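Local coordinates for protein nucleoside-diphosphate sugar epimerase (SulA family) (Corynebacterium glutamicum, PDB 3OH8) that probably acts as an NAD(P)-dependent epimerase of nucleoside-diphosphate sugars, with a precise substrate that remains to be established, at residues V26-P31 with Q126-E131; A435-H438 with Y442-L445. All coordinates share one frame; numbering follows the deposited sequence.

Contact 1: V26-P31 with Q126-E131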
ATOM      1  N   VAL A  26      -1.325  -4.225 -11.212  1.00 11.86           N
ATOM      2  CA  VAL A  26      -2.508  -3.410 -11.464  1.00 15.15           C
ATOM      3  C   VAL A  26      -3.049  -2.834 -10.161  1.00 16.03           C
ATOM      4  O   VAL A  26      -3.375  -1.642 -10.087  1.00 14.65           O
ATOM      5  CB  VAL A  26      -3.623  -4.188 -12.201  1.00 17.87           C
ATOM      6  CG1 VAL A  26      -4.863  -3.321 -12.321  1.00 18.78           C
ATOM      7  CG2 VAL A  26      -3.133  -4.642 -13.586  1.00 22.28           C
ATOM      8  N   ALA A  27      -3.116  -3.667  -9.124  1.00 16.47           N
ATOM      9  CA  ALA A  27      -3.599  -3.195  -7.823  1.00 17.82           C
ATOM     10  C   ALA A  27      -2.734  -2.054  -7.264  1.00 19.48           C
ATOM     11  O   ALA A  27      -3.256  -1.053  -6.764  1.00 19.19           O
ATOM     12  CB  ALA A  27      -3.683  -4.358  -6.823  1.00 15.50           C
ATOM     13  N   ARG A  28      -1.415  -2.200  -7.359  1.00 16.15           N
ATOM     14  CA  ARG A  28      -0.498  -1.176  -6.838  1.00 15.86           C
ATOM     15  C   ARG A  28      -0.728   0.186  -7.487  1.00 15.51           C
ATOM     16  O   ARG A  28      -0.709   1.209  -6.806  1.00 14.95           O
ATOM     17  CB  ARG A  28       0.977  -1.597  -6.997  1.00 19.10           C
ATOM     18  CG  ARG A  28       1.392  -2.879  -6.260  1.00 17.17           C
ATOM     19  CD  ARG A  28       1.220  -2.755  -4.746  1.00 15.94           C
ATOM     20  NE  ARG A  28       2.175  -1.816  -4.165  1.00 16.64           N
ATOM     21  CZ  ARG A  28       2.164  -1.416  -2.894  1.00 17.41           C
ATOM     22  NH1 ARG A  28       1.232  -1.874  -2.059  1.00 18.14           N
ATOM     23  NH2 ARG A  28       3.090  -0.562  -2.452  1.00 14.36           N
ATOM     24  N   LEU A  29      -0.961   0.215  -8.800  1.00 14.21           N
ATOM     25  CA  LEU A  29      -1.093   1.498  -9.501  1.00 18.22           C
ATOM     26  C   LEU A  29      -2.531   2.039  -9.605  1.00 17.54           C
ATOM     27  O   LEU A  29      -2.754   3.133 -10.129  1.00 21.67           O
ATOM     28  CB  LEU A  29      -0.450   1.418 -10.900  1.00 14.92           C
ATOM     29  CG  LEU A  29       1.010   0.975 -10.919  1.00 15.74           C
ATOM     30  CD1 LEU A  29       1.624   1.187 -12.332  1.00 17.80           C
ATOM     31  CD2 LEU A  29       1.815   1.720  -9.845  1.00 16.09           C
ATOM     32  N   THR A  30      -3.502   1.281  -9.109  1.00 14.23           N
ATOM     33  CA  THR A  30      -4.883   1.757  -9.085  1.00 18.30           C
ATOM     34  C   THR A  30      -5.019   2.848  -8.017  1.00 18.91           C
ATOM     35  O   THR A  30      -4.694   2.624  -6.860  1.00 21.62           O
ATOM     36  CB  THR A  30      -5.885   0.608  -8.790  1.00 21.37           C
ATOM     37  OG1 THR A  30      -5.830  -0.358  -9.844  1.00 23.58           O
ATOM     38  CG2 THR A  30      -7.312   1.144  -8.698  1.00 22.82           C
ATOM     39  N   PRO A  31      -5.484   4.044  -8.410  1.00 16.65           N
ATOM     40  CA  PRO A  31      -5.581   5.157  -7.456  1.00 14.93           C
ATOM     41  C   PRO A  31      -6.587   4.864  -6.327  1.00 16.48           C
ATOM     42  O   PRO A  31      -7.728   4.474  -6.591  1.00 17.78           O
ATOM     43  CB  PRO A  31      -6.082   6.326  -8.321  1.00 22.92           C
ATOM     44  CG  PRO A  31      -5.728   5.952  -9.727  1.00 20.70           C
ATOM     45  CD  PRO A  31      -5.823   4.451  -9.788  1.00 16.31           C
ATOM     46  N   GLN A 126       2.532   7.432 -11.319  1.00 18.25           N
ATOM     47  CA  GLN A 126       3.961   7.765 -11.399  1.00 19.55           C
ATOM     48  C   GLN A 126       4.687   7.682 -10.044  1.00 16.80           C
ATOM     49  O   GLN A 126       5.736   7.028  -9.919  1.00 17.07           O
ATOM     50  CB  GLN A 126       4.169   9.161 -12.010  1.00 16.10           C
ATOM     51  CG  GLN A 126       3.574   9.327 -13.404  1.00 16.41           C
ATOM     52  CD  GLN A 126       3.626  10.765 -13.922  1.00 20.66           C
ATOM     53  OE1 GLN A 126       3.519  10.998 -15.125  1.00 22.62           O
ATOM     54  NE2 GLN A 126       3.782  11.728 -13.020  1.00 14.84           N
ATOM     55  N   THR A 127       4.153   8.359  -9.032  1.00 14.83           N
ATOM     56  CA  THR A 127       4.792   8.330  -7.712  1.00 18.72           C
ATOM     57  C   THR A 127       4.796   6.914  -7.134  1.00 13.03           C
ATOM     58  O   THR A 127       5.791   6.470  -6.566  1.00 15.44           O
ATOM     59  CB  THR A 127       4.147   9.329  -6.703  1.00 16.29           C
ATOM     60  OG1 THR A 127       2.742   9.078  -6.597  1.00 16.46           O
ATOM     61  CG2 THR A 127       4.349  10.761  -7.188  1.00 23.09           C
ATOM     62  N   GLN A 128       3.688   6.205  -7.281  1.00 15.95           N
ATOM     63  CA  GLN A 128       3.576   4.877  -6.684  1.00 12.60           C
ATOM     64  C   GLN A 128       4.568   3.912  -7.313  1.00 13.31           C
ATOM     65  O   GLN A 128       5.220   3.133  -6.622  1.00 16.58           O
ATOM     66  CB  GLN A 128       2.151   4.325  -6.822  1.00 12.21           C
ATOM     67  CG  GLN A 128       1.919   3.032  -6.038  1.00 12.05           C
ATOM     68  CD  GLN A 128       1.800   3.282  -4.538  1.00 17.45           C
ATOM     69  OE1 GLN A 128       1.630   4.419  -4.094  1.00 21.38           O
ATOM     70  NE2 GLN A 128       1.844   2.219  -3.762  1.00 19.95           N
ATOM     71  N   LEU A 129       4.673   3.952  -8.634  1.00 12.36           N
ATOM     72  CA  LEU A 129       5.626   3.103  -9.340  1.00 14.53           C
ATOM     73  C   LEU A 129       7.043   3.372  -8.871  1.00 11.30           C
ATOM     74  O   LEU A 129       7.797   2.438  -8.556  1.00 15.42           O
ATOM     75  CB  LEU A 129       5.576   3.385 -10.852  1.00 15.39           C
ATOM     76  CG  LEU A 129       5.881   2.235 -11.818  1.00 22.68           C
ATOM     77  CD1 LEU A 129       6.698   2.697 -13.045  1.00 19.01           C
ATOM     78  CD2 LEU A 129       6.533   1.055 -11.142  1.00 18.18           C
ATOM     79  N   ILE A 130       7.428   4.645  -8.866  1.00 13.12           N
ATOM     80  CA  ILE A 130       8.806   4.990  -8.544  1.00 17.30           C
ATOM     81  C   ILE A 130       9.110   4.642  -7.084  1.00 18.12           C
ATOM     82  O   ILE A 130      10.173   4.098  -6.775  1.00 13.09           O
ATOM     83  CB  ILE A 130       9.159   6.481  -8.886  1.00 21.99           C
ATOM     84  CG1 ILE A 130      10.660   6.711  -8.755  1.00 31.72           C
ATOM     85  CG2 ILE A 130       8.455   7.461  -7.962  1.00 22.95           C
ATOM     86  CD1 ILE A 130      11.477   5.515  -9.137  1.00 41.09           C
ATOM     87  N   GLU A 131       8.161   4.909  -6.193  1.00 17.71           N
ATOM     88  CA  GLU A 131       8.399   4.609  -4.784  1.00 14.88           C
ATOM     89  C   GLU A 131       8.468   3.106  -4.551  1.00 13.94           C
ATOM     90  O   GLU A 131       9.307   2.634  -3.788  1.00 12.81           O
ATOM     91  CB  GLU A 131       7.363   5.272  -3.880  1.00 14.12           C
ATOM     92  CG  GLU A 131       7.415   6.786  -3.946  1.00 17.85           C
ATOM     93  CD  GLU A 131       8.765   7.355  -3.504  1.00 30.48           C
ATOM     94  OE1 GLU A 131       9.434   6.731  -2.649  1.00 26.33           O
ATOM     95  OE2 GLU A 131       9.155   8.432  -4.010  1.00 36.66           O
TER

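Contact 2: A435-H438 with Y442-L445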
ATOM      1  N   ALA A 435       1.608  12.629   2.795  1.00 18.15           N
ATOM      2  CA  ALA A 435       0.915  11.340   2.759  1.00 17.41           C
ATOM      3  C   ALA A 435      -0.511  11.513   2.250  1.00 14.32           C
ATOM      4  O   ALA A 435      -0.997  10.733   1.427  1.00 15.40           O
ATOM      5  CB  ALA A 435       0.899  10.704   4.147  1.00 19.69           C
ATOM      6  N   ILE A 436      -1.176  12.555   2.732  1.00 15.93           N
ATOM      7  CA  ILE A 436      -2.568  12.818   2.367  1.00 18.57           C
ATOM      8  C   ILE A 436      -2.695  13.225   0.893  1.00 21.40           C
ATOM      9  O   ILE A 436      -3.636  12.815   0.200  1.00 21.55           O
ATOM     10  CB  ILE A 436      -3.170  13.907   3.287  1.00 19.14           C
ATOM     11  CG1 ILE A 436      -3.362  13.362   4.707  1.00 18.05           C
ATOM     12  CG2 ILE A 436      -4.496  14.425   2.747  1.00 19.86           C
ATOM     13  CD1 ILE A 436      -3.510  14.458   5.746  1.00 21.68           C
ATOM     14  N   ALA A 437      -1.742  14.023   0.409  1.00 16.79           N
ATOM     15  CA  ALA A 437      -1.739  14.426  -0.993  1.00 20.71           C
ATOM     16  C   ALA A 437      -1.655  13.194  -1.907  1.00 18.74           C
ATOM     17  O   ALA A 437      -2.329  13.107  -2.948  1.00 21.23           O
ATOM     18  CB  ALA A 437      -0.579  15.380  -1.265  1.00 23.70           C
ATOM     19  N   HIS A 438      -0.827  12.238  -1.499  1.00 14.52           N
ATOM     20  CA  HIS A 438      -0.664  10.988  -2.244  1.00 15.71           C
ATOM     21  C   HIS A 438      -1.955  10.181  -2.226  1.00 19.29           C
ATOM     22  O   HIS A 438      -2.430   9.721  -3.266  1.00 16.54           O
ATOM     23  CB  HIS A 438       0.505  10.179  -1.659  1.00 15.20           C
ATOM     24  CG  HIS A 438       0.812   8.914  -2.411  1.00 20.41           C
ATOM     25  ND1 HIS A 438       1.268   8.915  -3.703  1.00 16.52           N
ATOM     26  CD2 HIS A 438       0.755   7.615  -2.026  1.00 20.48           C
ATOM     27  CE1 HIS A 438       1.461   7.665  -4.108  1.00 15.45           C
ATOM     28  NE2 HIS A 438       1.158   6.859  -3.105  1.00 20.54           N
ATOM     29  N   TYR A 442      -3.830  14.573  -4.809  1.00 21.09           N
ATOM     30  CA  TYR A 442      -3.513  15.979  -5.017  1.00 23.83           C
ATOM     31  C   TYR A 442      -2.096  16.141  -5.540  1.00 23.49           C
ATOM     32  O   TYR A 442      -1.551  17.235  -5.501  1.00 25.77           O
ATOM     33  CB  TYR A 442      -3.620  16.759  -3.707  1.00 24.60           C
ATOM     34  CG  TYR A 442      -4.906  16.566  -2.940  1.00 30.59           C
ATOM     35  CD1 TYR A 442      -6.110  16.352  -3.592  1.00 29.92           C
ATOM     36  CD2 TYR A 442      -4.912  16.627  -1.552  1.00 39.13           C
ATOM     37  CE1 TYR A 442      -7.291  16.189  -2.876  1.00 36.31           C
ATOM     38  CE2 TYR A 442      -6.078  16.468  -0.829  1.00 40.37           C
ATOM     39  CZ  TYR A 442      -7.262  16.249  -1.491  1.00 41.42           C
ATOM     40  OH  TYR A 442      -8.421  16.089  -0.760  1.00 46.77           O
ATOM     41  N   GLU A 443      -1.482  15.059  -6.012  1.00 19.15           N
ATOM     42  CA  GLU A 443      -0.099  15.164  -6.483  1.00 19.31           C
ATOM     43  C   GLU A 443      -0.030  15.683  -7.925  1.00 19.68           C
ATOM     44  O   GLU A 443      -1.027  15.691  -8.637  1.00 19.53           O
ATOM     45  CB  GLU A 443       0.656  13.843  -6.283  1.00 19.15           C
ATOM     46  CG  GLU A 443       0.981  13.578  -4.802  1.00 17.24           C
ATOM     47  CD  GLU A 443       1.691  12.248  -4.557  1.00 20.85           C
ATOM     48  OE1 GLU A 443       1.195  11.207  -5.036  1.00 18.37           O
ATOM     49  OE2 GLU A 443       2.737  12.246  -3.864  1.00 22.24           O
ATOM     50  N   GLN A 444       1.146  16.151  -8.324  1.00 22.01           N
ATOM     51  CA  GLN A 444       1.350  16.743  -9.640  1.00 27.19           C
ATOM     52  C   GLN A 444       2.041  15.753 -10.548  1.00 23.55           C
ATOM     53  O   GLN A 444       2.842  14.934 -10.092  1.00 20.71           O
ATOM     54  CB  GLN A 444       2.267  17.967  -9.552  1.00 29.77           C
ATOM     55  CG  GLN A 444       1.823  19.072  -8.625  1.00 44.25           C
ATOM     56  CD  GLN A 444       2.981  19.997  -8.246  1.00 55.49           C
ATOM     57  OE1 GLN A 444       4.117  19.819  -8.706  1.00 57.82           O
ATOM     58  NE2 GLN A 444       2.698  20.982  -7.399  1.00 58.00           N
ATOM     59  N   LEU A 445       1.748  15.864 -11.838  1.00 21.22           N
ATOM     60  CA  LEU A 445       2.480  15.163 -12.875  1.00 22.59           C
ATOM     61  C   LEU A 445       3.972  15.411 -12.744  1.00 24.37           C
ATOM     62  O   LEU A 445       4.399  16.505 -12.354  1.00 23.92           O
ATOM     63  CB  LEU A 445       2.035  15.653 -14.246  1.00 22.08           C
ATOM     64  CG  LEU A 445       0.578  15.419 -14.636  1.00 25.13           C
ATOM     65  CD1 LEU A 445       0.311  16.069 -15.977  1.00 27.23           C
ATOM     66  CD2 LEU A 445       0.276  13.926 -14.666  1.00 24.63           C
TER
HETATM   67  O   HOH W   1      -1.336  10.588  -5.675  1.00 15.39           O

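Contact 1: V26-P31 with Q126-E131
R28 and Q128 meet twice where the short helix 25-29 lies against the long helix 119-139, once through the arginine's backbone and once through its guanidinium. The carbonyl oxygen R28 O lies against the methylene Q128 CG at 3.3 Å. Further out, Q128 NE2 comes over one face of the guanidinium, 3.3 Å from R28 NH2, with amide and guanidinium planes 58° apart. Torsions explain the double encounter: Q128 sets CG anti to its backbone N (chi1 -171°) and then bends at chi2 (75°), which carries the amide past R28 O toward the guanidinium, while R28 folds at chi2 and chi3 and crosses it at about a right angle.

Beside this pair the contact is apolar. L29 sends CD2 against the helix backbone, 3.8 Å from L129 N, and the same methyl touches Q128 CB at 4.0 Å and L129 CB at 4.2 Å. W19 of helix 13-21 packs on both leucines and on R28.

NH2 and NE2 are both donors, so no hydrogen bond joins them. Their closeness makes sense through D343, whose OD1 accepts from Q128 NE2 and forms a long, weak ion pair with R28 NH2. H438 NE2 at OE1 and D343 OD1 at NE2 tell the two ends of the amide apart. D132 separately holds R28 NE, and the two aspartates probably balance the buried arginine's charge.

Contact 2: A435-H438 with Y442-L445
E443 OE1 is gripped by three groups: the imidazole of H438, a water, and T127 OG1 of helix 119-139. The bond from H438 ND1 is short, 2.7 Å to E443 OE1, and nearly straight. It arrives on the syn side of the carboxylate but 30° out of the carboxylate plane, whereas the oxygen stays close to the plane of the ring. The two flat groups are also strongly twisted, 76° apart, and meet edge of ring to oxygen. H438 reaches this position with CG anti to its backbone N (chi1 -176°); E443 runs out extended beyond CG to bring its carboxylate alongside H438 CB. The water braces the same oxygen, donating over 2.7 Å to E443 OE1 and over 2.8 Å to H438 O.

One residue earlier on each side, the main chain ties the same elements together. Y442 N, just beyond the end of the helix, donates at 2.8 Å to A437 O, the carbonyl five residues earlier. Y442 then lays CB near A437 CB, 4.1 Å away, and its ring atom CE2 reaches I436 CG2 at 4.4 Å.

Because H438 NE2 is also bonded to Q128 OE1, both ring nitrogens appear to act as donors, consistent with a positively charged imidazole facing the glutamate. The ring stacks with Y124 and Y429. Helix 432-440 and the loop that follows it meet helix 119-139 through H438, E443 and L445, while A435 packs on W339 and A341 of strand 336-341; L445 also touches helix 448-454.

From the N terminus, contact 1 closes first, joining helix 25-29 to helix 119-139 across 94 residues that include six strands of the antiparallel sheet, an order resembling the helix-grip fold. The chain then passes through the Rossmann-type domain, and contact 2 forms in series, a local closure spanning three residues at the end of helix 432-440. Though far apart in sequence, the two have centres about 12 Å apart. Helix 119-139 supplies one segment of contact 1 and partners for contact 2, and the side chains of Q128 and T127 join the two. Together they fasten the N-terminal sheet-and-helix unit to the C-terminal region.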